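Local coordinates for protein putative arylalkylamine N-Acetyltransferase 7 (PDB 4FD7) that probably transfers an acetyl group from acetyl-CoA to an amine, as a mosquito member of the GNAT family of N-acetyltransferases, at residues A[186-191]-A[200-205]. Sequence-based numbering, arbitrary orientation.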
ATOM      1  N   THR A 186       2.574   7.385  -2.546  1.00 13.20           N
ATOM      2  CA  THR A 186       2.112   6.066  -2.946  1.00 15.00           C
ATOM      3  C   THR A 186       1.271   6.201  -4.198  1.00 14.43           C
ATOM      4  O   THR A 186       0.692   7.265  -4.447  1.00 12.18           O
ATOM      5  CB  THR A 186       1.346   5.389  -1.765  1.00 13.84           C
ATOM      6  OG1 THR A 186       2.300   4.917  -0.803  1.00 13.65           O
ATOM      7  CG2 THR A 186       0.480   4.213  -2.217  1.00 14.80           C
ATOM      8  N   CYS A 187       1.261   5.162  -5.025  1.00 13.73           N
ATOM      9  CA  CYS A 187       0.326   5.108  -6.140  1.00 13.90           C
ATOM     10  C   CYS A 187      -0.961   4.471  -5.646  1.00 15.94           C
ATOM     11  O   CYS A 187      -0.978   3.292  -5.309  1.00 15.85           O
ATOM     12  CB  CYS A 187       0.892   4.282  -7.303  1.00 16.66           C
ATOM     13  SG  CYS A 187      -0.286   4.153  -8.666  1.00 19.33           S
ATOM     14  N   PHE A 188      -2.019   5.273  -5.555  1.00 15.41           N
ATOM     15  CA  PHE A 188      -3.345   4.792  -5.202  1.00 18.22           C
ATOM     16  C   PHE A 188      -4.120   4.518  -6.486  1.00 19.67           C
ATOM     17  O   PHE A 188      -4.289   5.394  -7.344  1.00 19.52           O
ATOM     18  CB  PHE A 188      -4.054   5.793  -4.303  1.00 16.76           C
ATOM     19  CG  PHE A 188      -3.338   6.043  -3.006  1.00 17.40           C
ATOM     20  CD1 PHE A 188      -2.456   7.116  -2.862  1.00 15.11           C
ATOM     21  CD2 PHE A 188      -3.538   5.201  -1.930  1.00 17.01           C
ATOM     22  CE1 PHE A 188      -1.802   7.334  -1.657  1.00 16.64           C
ATOM     23  CE2 PHE A 188      -2.879   5.416  -0.719  1.00 17.27           C
ATOM     24  CZ  PHE A 188      -2.017   6.482  -0.587  1.00 15.48           C
ATOM     25  N   THR A 189      -4.575   3.277  -6.611  1.00 17.57           N
ATOM     26  CA  THR A 189      -4.954   2.749  -7.908  1.00 18.44           C
ATOM     27  C   THR A 189      -6.451   2.762  -8.159  1.00 18.61           C
ATOM     28  O   THR A 189      -6.892   2.692  -9.305  1.00 20.81           O
ATOM     29  CB  THR A 189      -4.453   1.326  -8.051  1.00 19.97           C
ATOM     30  OG1 THR A 189      -5.028   0.526  -7.009  1.00 19.38           O
ATOM     31  CG2 THR A 189      -2.930   1.291  -7.948  1.00 18.26           C
ATOM     32  N   GLY A 190      -7.235   2.840  -7.091  1.00 22.14           N
ATOM     33  CA  GLY A 190      -8.683   2.822  -7.204  1.00 24.10           C
ATOM     34  C   GLY A 190      -9.366   3.952  -6.458  1.00 24.19           C
ATOM     35  O   GLY A 190      -8.723   4.679  -5.708  1.00 24.59           O
ATOM     36  N   PRO A 191     -10.682   4.088  -6.645  1.00 25.74           N
ATOM     37  CA  PRO A 191     -11.442   5.258  -6.189  1.00 27.71           C
ATOM     38  C   PRO A 191     -11.518   5.384  -4.664  1.00 26.69           C
ATOM     39  O   PRO A 191     -11.289   6.467  -4.117  1.00 28.22           O
ATOM     40  CB  PRO A 191     -12.832   5.007  -6.776  1.00 28.83           C
ATOM     41  CG  PRO A 191     -12.940   3.542  -6.863  1.00 29.73           C
ATOM     42  CD  PRO A 191     -11.558   3.061  -7.234  1.00 28.86           C
ATOM     43  N   VAL A 200      -6.934  11.380   4.732  1.00 21.64           N
ATOM     44  CA  VAL A 200      -5.749  11.512   5.598  1.00 20.04           C
ATOM     45  C   VAL A 200      -4.952  12.810   5.359  1.00 21.43           C
ATOM     46  O   VAL A 200      -4.192  13.271   6.217  1.00 22.24           O
ATOM     47  CB  VAL A 200      -4.851  10.262   5.467  1.00 19.06           C
ATOM     48  CG1 VAL A 200      -3.484  10.455   6.130  1.00 20.01           C
ATOM     49  CG2 VAL A 200      -5.564   9.066   6.085  1.00 18.98           C
ATOM     50  N   GLY A 201      -5.141  13.415   4.195  1.00 20.37           N
ATOM     51  CA  GLY A 201      -4.398  14.609   3.851  1.00 20.60           C
ATOM     52  C   GLY A 201      -3.330  14.442   2.786  1.00 18.86           C
ATOM     53  O   GLY A 201      -2.492  15.328   2.628  1.00 20.42           O
ATOM     54  N   PHE A 202      -3.342  13.321   2.061  1.00 18.67           N
ATOM     55  CA  PHE A 202      -2.472  13.171   0.893  1.00 16.64           C
ATOM     56  C   PHE A 202      -2.927  14.133  -0.204  1.00 17.46           C
ATOM     57  O   PHE A 202      -4.126  14.377  -0.363  1.00 19.37           O
ATOM     58  CB  PHE A 202      -2.530  11.748   0.321  1.00 15.59           C
ATOM     59  CG  PHE A 202      -1.709  10.739   1.071  1.00 13.89           C
ATOM     60  CD1 PHE A 202      -2.191  10.160   2.243  1.00 16.14           C
ATOM     61  CD2 PHE A 202      -0.478  10.324   0.580  1.00 13.37           C
ATOM     62  CE1 PHE A 202      -1.445   9.200   2.927  1.00 15.64           C
ATOM     63  CE2 PHE A 202       0.287   9.368   1.272  1.00 14.78           C
ATOM     64  CZ  PHE A 202      -0.205   8.800   2.442  1.00 14.75           C
ATOM     65  N   GLN A 203      -1.968  14.655  -0.966  1.00 15.92           N
ATOM     66  CA  GLN A 203      -2.257  15.519  -2.105  1.00 17.02           C
ATOM     67  C   GLN A 203      -1.949  14.798  -3.413  1.00 17.79           C
ATOM     68  O   GLN A 203      -1.034  13.978  -3.478  1.00 15.85           O
ATOM     69  CB  GLN A 203      -1.395  16.780  -2.054  1.00 18.44           C
ATOM     70  CG  GLN A 203       0.095  16.488  -2.189  1.00 18.72           C
ATOM     71  CD  GLN A 203       0.868  17.602  -2.858  1.00 21.28           C
ATOM     72  OE1 GLN A 203       1.405  17.423  -3.955  1.00 23.41           O
ATOM     73  NE2 GLN A 203       0.954  18.753  -2.195  1.00 22.31           N
ATOM     74  N   GLU A 204      -2.682  15.133  -4.467  1.00 17.83           N
ATOM     75  CA  GLU A 204      -2.458  14.517  -5.771  1.00 19.08           C
ATOM     76  C   GLU A 204      -1.196  15.068  -6.429  1.00 18.72           C
ATOM     77  O   GLU A 204      -1.094  16.285  -6.639  1.00 20.85           O
ATOM     78  CB  GLU A 204      -3.676  14.745  -6.678  1.00 18.71           C
ATOM     79  CG  GLU A 204      -4.968  14.242  -6.048  1.00 23.72           C
ATOM     80  CD  GLU A 204      -6.125  14.105  -7.026  1.00 28.72           C
ATOM     81  OE1 GLU A 204      -5.945  14.418  -8.230  1.00 29.44           O
ATOM     82  OE2 GLU A 204      -7.213  13.665  -6.571  1.00 27.29           O
ATOM     83  N   ASP A 205      -0.238  14.187  -6.731  1.00 17.39           N
ATOM     84  CA  ASP A 205       0.997  14.584  -7.411  1.00 16.65           C
ATOM     85  C   ASP A 205       0.783  14.438  -8.899  1.00 18.44           C
ATOM     86  O   ASP A 205       1.132  15.317  -9.704  1.00 16.93           O
ATOM     87  CB  ASP A 205       2.164  13.662  -7.061  1.00 17.76           C
ATOM     88  CG  ASP A 205       2.310  13.408  -5.583  1.00 18.54           C
ATOM     89  OD1 ASP A 205       2.673  14.344  -4.842  1.00 16.83           O
ATOM     90  OD2 ASP A 205       2.109  12.238  -5.177  1.00 16.98           O
TER
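Phe188 pushes the CE1–CZ side of its ring against a face of Phe202, and this T-shaped (edge-to-face) pair is the only residue pair that touches across the two segments. The ring centroids are 5.3 Å apart and the planes stand at 76°. CZ of Phe188 lies over the centre of the Phe202 ring, while CE1 of Phe188 comes 4.0 Å from CD2 of Phe202. The CE1–CZ edge, not a single C-H, leads toward the Phe202 face, which probably adds a weak CH-pi-like attraction to the apolar burial. Both side chains set CG anti to their own carbonyl carbon (chi1 -61° for Phe188, -79° for Phe202), which sends the two rings in to meet between backbones that stay well apart: the CA atoms of Phe188 and Glu204 are 9.8 Å from each other.

Over one face of the Phe188 ring, beside rather than behind the aromatic pair, Thr186 lays its CG2 methyl 3.7 Å above the ring centre. Thr186 OG1 is hydrogen-bonded to NH1 of Arg172. Phe202 is delivered by the turn at Gly201, whose positive phi ends helix 191-200 in a Schellman motif; Gly190 is that helix's N-cap.

Strands 183-188 and 203-209 and this helix form a beta-alpha-beta crossover in the C-terminal part of the GNAT fold, spanning strand 229-236, which backbone hydrogen bonds tie to both. The pair lies beneath the crossover helix, where Ala197 meets both rings; Leu169 of helix 164-170 touches Phe188, and Leu235 of the central strand touches Phe202.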